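Local coordinates for protein D-alanine--D-alanine ligase (Coxiella burnetii, PDB 3TQT) that probably joins two molecules of D-alanine into D-alanyl-D-alanine at the expense of ATP, a step in building the peptidoglycan cell wall, at residues I7-G12 with Q23-I28; A99-P104 with E349-R354. All coordinates share one frame; numbering follows the deposited sequence.

Contact 1: residues I7-G12 with Q23-I28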
# COMPACT_ATOMS: atom_id res chain seq x y z
N ILE A 7 14.08 10.80 -17.13
CA ILE A 7 13.92 10.47 -15.74
C ILE A 7 13.25 11.66 -15.07
O ILE A 7 13.70 12.79 -15.22
CB ILE A 7 15.29 10.22 -15.09
CG1 ILE A 7 16.08 9.19 -15.90
CG2 ILE A 7 15.14 9.80 -13.64
CD1 ILE A 7 15.44 7.81 -15.93
N SER A 8 12.17 11.39 -14.33
CA SER A 8 11.52 12.41 -13.51
C SER A 8 11.82 12.16 -12.03
O SER A 8 11.55 11.09 -11.50
CB SER A 8 10.01 12.38 -13.72
OG SER A 8 9.68 13.00 -14.95
N VAL A 9 12.39 13.15 -11.37
CA VAL A 9 12.65 13.02 -9.94
C VAL A 9 11.58 13.79 -9.18
O VAL A 9 11.38 14.97 -9.42
CB VAL A 9 14.06 13.53 -9.59
CG1 VAL A 9 14.35 13.32 -8.09
CG2 VAL A 9 15.09 12.81 -10.45
N LEU A 10 10.86 13.09 -8.30
CA LEU A 10 9.79 13.72 -7.52
C LEU A 10 10.30 14.11 -6.16
O LEU A 10 10.90 13.29 -5.46
CB LEU A 10 8.60 12.78 -7.34
CG LEU A 10 7.60 12.61 -8.49
CD1 LEU A 10 8.28 12.64 -9.85
CD2 LEU A 10 6.80 11.32 -8.30
N CYS A 11 10.06 15.36 -5.76
CA CYS A 11 10.53 15.82 -4.46
C CYS A 11 9.58 16.83 -3.84
O CYS A 11 8.67 17.32 -4.49
CB CYS A 11 11.92 16.43 -4.57
SG CYS A 11 11.98 18.00 -5.46
N GLY A 12 9.82 17.12 -2.56
CA GLY A 12 9.02 18.07 -1.82
C GLY A 12 7.93 17.30 -1.09
O GLY A 12 8.21 16.42 -0.28
N GLN A 23 16.76 18.14 -0.79
CA GLN A 23 18.21 17.90 -0.76
C GLN A 23 18.58 16.53 -1.34
O GLN A 23 19.59 16.40 -2.03
CB GLN A 23 18.80 18.10 0.63
CG GLN A 23 18.76 19.55 1.11
CD GLN A 23 19.29 20.52 0.05
OE1 GLN A 23 18.60 21.48 -0.34
NE2 GLN A 23 20.51 20.28 -0.42
N SER A 24 17.78 15.51 -1.05
CA SER A 24 17.96 14.20 -1.67
C SER A 24 17.85 14.32 -3.19
O SER A 24 18.70 13.83 -3.93
CB SER A 24 16.92 13.19 -1.14
OG SER A 24 17.13 12.97 0.24
N ALA A 25 16.79 14.98 -3.65
CA ALA A 25 16.57 15.13 -5.08
C ALA A 25 17.71 15.89 -5.75
O ALA A 25 18.09 15.57 -6.87
CB ALA A 25 15.26 15.83 -5.35
N LYS A 26 18.26 16.89 -5.06
CA LYS A 26 19.35 17.65 -5.65
C LYS A 26 20.57 16.76 -5.86
O LYS A 26 21.22 16.83 -6.89
CB LYS A 26 19.69 18.87 -4.80
CG LYS A 26 18.66 19.97 -4.87
CD LYS A 26 19.09 21.14 -4.01
CE LYS A 26 18.11 22.29 -4.10
NZ LYS A 26 18.62 23.37 -4.98
N ASN A 27 20.87 15.92 -4.88
CA ASN A 27 22.02 15.04 -5.02
C ASN A 27 21.81 14.08 -6.17
O ASN A 27 22.70 13.84 -6.97
CB ASN A 27 22.25 14.25 -3.74
CG ASN A 27 23.49 13.38 -3.81
OD1 ASN A 27 24.53 13.82 -4.31
ND2 ASN A 27 23.38 12.15 -3.35
N ILE A 28 20.61 13.51 -6.23
CA ILE A 28 20.29 12.58 -7.29
C ILE A 28 20.40 13.28 -8.64
O ILE A 28 21.01 12.76 -9.58
CB ILE A 28 18.88 12.01 -7.09
CG1 ILE A 28 18.90 11.02 -5.91
CG2 ILE A 28 18.37 11.33 -8.37
CD1 ILE A 28 17.53 10.61 -5.43
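Ala25 sets its methyl between the side chains of Cys11 and Val9: its CB lies 3.5 Å from Cys11 CB, tighter than usual van der Waals contact, and 3.8 Å from Val9 CG1. The sulfur stays a little farther off, Cys11 SG to Ala25 CB being 3.9 Å. Val9 divides its branches between two turns of the helix. CG1, trans to the backbone N (chi1 -177°), takes the alanine, while CG2 reaches Ile28 CG2 at 4.2 Å, the two branched side chains crossing at a slant. The partners on the strand are two residues apart and those on the helix three, the periodicities expected of one strand face and one helix face. Strand 5-12, helix 18-31 and strand 37-44 form a beta-alpha-beta unit of the Rossmann-like N-terminal domain; accordingly the short segment axes run nearly antiparallel, at 154°, and approach to 8.0 Å. Farther out, Phe59 of helix 56-61 touches both Cys11 and Ala25, and Phe103 of strand 101-104 touches both Val9 and Ile28. At the Gly12 end, polar bonds hold both elements: Ser21 OG is hydrogen-bonded to Gly12 N, and Ser24 OG to His107 NE2, Phe323 N and Ile20 O.

Contact 2: residues A99-P104 with E349-R354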
# COMPACT_ATOMS: atom_id res chain seq x y z
N ALA A 99 8.27 10.75 -19.53
CA ALA A 99 8.96 10.15 -18.41
C ALA A 99 9.08 8.65 -18.69
O ALA A 99 8.08 7.97 -18.90
CB ALA A 99 8.21 10.40 -17.11
N ASP A 100 10.31 8.16 -18.72
CA ASP A 100 10.55 6.74 -18.92
C ASP A 100 10.68 6.02 -17.60
O ASP A 100 10.53 4.80 -17.51
CB ASP A 100 11.84 6.56 -19.72
CG ASP A 100 11.71 7.09 -21.11
OD1 ASP A 100 10.68 6.78 -21.74
OD2 ASP A 100 12.61 7.83 -21.56
N CYS A 101 10.98 6.79 -16.56
CA CYS A 101 11.11 6.23 -15.23
C CYS A 101 11.04 7.35 -14.22
O CYS A 101 11.55 8.45 -14.44
CB CYS A 101 12.41 5.43 -15.08
SG CYS A 101 12.62 4.63 -13.46
N VAL A 102 10.37 7.08 -13.10
CA VAL A 102 10.19 8.08 -12.07
C VAL A 102 11.01 7.70 -10.85
O VAL A 102 11.08 6.53 -10.48
CB VAL A 102 8.70 8.23 -11.70
CG1 VAL A 102 8.53 9.15 -10.51
CG2 VAL A 102 7.91 8.72 -12.91
N PHE A 103 11.65 8.69 -10.24
CA PHE A 103 12.43 8.46 -9.05
C PHE A 103 11.69 9.16 -7.92
O PHE A 103 11.84 10.35 -7.73
CB PHE A 103 13.82 9.06 -9.24
CG PHE A 103 14.92 8.31 -8.54
CD1 PHE A 103 15.99 7.81 -9.25
CD2 PHE A 103 14.86 8.10 -7.18
CE1 PHE A 103 16.99 7.12 -8.61
CE2 PHE A 103 15.86 7.43 -6.53
CZ PHE A 103 16.93 6.94 -7.25
N PRO A 104 10.84 8.42 -7.19
CA PRO A 104 10.09 9.05 -6.12
C PRO A 104 11.09 9.38 -5.01
O PRO A 104 11.79 8.49 -4.52
CB PRO A 104 9.11 7.96 -5.66
CG PRO A 104 9.30 6.81 -6.60
CD PRO A 104 10.63 6.96 -7.22
N GLU A 349 17.46 0.92 -13.68
CA GLU A 349 17.36 -0.34 -14.41
C GLU A 349 16.40 -1.32 -13.72
O GLU A 349 15.57 -1.94 -14.37
CB GLU A 349 18.74 -0.97 -14.62
CG GLU A 349 19.58 -0.28 -15.70
CD GLU A 349 21.08 -0.38 -15.44
OE1 GLU A 349 21.49 -1.17 -14.56
OE2 GLU A 349 21.85 0.34 -16.11
N LEU A 350 16.55 -1.45 -12.40
CA LEU A 350 15.68 -2.30 -11.60
C LEU A 350 14.22 -1.88 -11.71
O LEU A 350 13.33 -2.71 -11.80
CB LEU A 350 16.09 -2.25 -10.13
CG LEU A 350 17.40 -2.94 -9.75
CD1 LEU A 350 17.83 -2.51 -8.36
CD2 LEU A 350 17.24 -4.45 -9.82
N ALA A 351 14.00 -0.57 -11.66
CA ALA A 351 12.66 -0.00 -11.79
C ALA A 351 12.03 -0.40 -13.13
O ALA A 351 10.88 -0.84 -13.19
CB ALA A 351 12.73 1.54 -11.65
N ILE A 352 12.78 -0.22 -14.21
CA ILE A 352 12.28 -0.52 -15.55
C ILE A 352 12.07 -2.02 -15.70
O ILE A 352 11.08 -2.44 -16.28
CB ILE A 352 13.21 0.03 -16.64
CG1 ILE A 352 13.08 1.56 -16.69
CG2 ILE A 352 12.85 -0.55 -18.01
CD1 ILE A 352 14.20 2.26 -17.42
N ASP A 353 12.99 -2.81 -15.17
CA ASP A 353 12.84 -4.27 -15.26
C ASP A 353 11.60 -4.75 -14.51
O ASP A 353 10.87 -5.60 -15.01
CB ASP A 353 14.05 -4.97 -14.67
CG ASP A 353 15.27 -4.89 -15.57
OD1 ASP A 353 15.10 -4.65 -16.78
OD2 ASP A 353 16.39 -5.07 -15.05
N ARG A 354 11.38 -4.20 -13.32
CA ARG A 354 10.19 -4.58 -12.55
C ARG A 354 8.94 -4.23 -13.33
O ARG A 354 8.02 -5.03 -13.45
CB ARG A 354 10.14 -3.88 -11.19
CG ARG A 354 8.91 -4.30 -10.37
CD ARG A 354 8.95 -3.75 -8.95
NE ARG A 354 8.98 -2.29 -8.97
CZ ARG A 354 7.91 -1.52 -8.80
NH1 ARG A 354 6.73 -2.08 -8.58
NH2 ARG A 354 8.02 -0.20 -8.84
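Cys101 points its side chain at helix 340-370 and touches Ala351 through sulfur: SG lies 3.6 Å from Ala351 CB. The thiol is carried there by its first torsion, SG standing trans to the backbone N at chi1 -178°, with the CB of both residues already directed across the gap. This is the closely packed part of the contact, and both residues are buried. The two segments' backbones remain apart: their nearest CA atoms, those of Cys101 and Ile352, are 6.9 Å from each other, and the side chains bridge that interval.

Ile352 forms the looser side. Its CG1 branch turns back toward the strand although its CB does not aim there, and lies 4.2 Å from both Cys101 CB and the carbonyl O of Asp100. Asp100 and Ile352 are partly exposed, and the carboxylate of Asp100 leads away from the helix to accept a hydrogen bond at OD2 from His6 N. On the inner side, Cys101 also rests on Ile7 of strand 5-12, and its backbone is bonded to His6 and Ser8. Strand 101-104 is an outermost strand of the N-terminal sheet within this chain, whereas helix 340-370 is the last helix of the chain. The contact therefore ties sequence 245 residues apart and lays the C-terminal helix beside that strand. Farther along the helix, Arg354 adds polar attachments: NH2 bonds to Tyr127 O, and the guanidinium also makes a cation-pi contact with Tyr127.

Only 126 Å² is buried between the two segments, and the touching side-chain atoms are a sulfur, a methyl and aliphatic carbons; adhesion between these two segments therefore probably rests on dispersion and, at the buried Cys101-Ala351 pair, exclusion of water, with no directional bond between the segments to fix their relative rotation.

How the contacts relate
From the N terminus, strand 5-12 comes first, and contact 1 closes a short connection when the chain returns through helix 18-31, with 10 residues between its segments. Contact 2 opens only after that, at residues 99-104, and closes on helix 340-370, with 244 residues between its segments; the two are therefore in series, neither nested nor crossed. Space brings them together: their centres are 14 Å apart, and strands 5-12 and 101-104 are sheet neighbours, with probable hydrogen bonds Phe103 N to Ser8 O (2.7 Å) and Leu10 N to Phe103 O (3.0 Å). Contact 1 thus joins sheet and helix within the N-terminal domain, while contact 2 connects that sheet to the C-terminal helix.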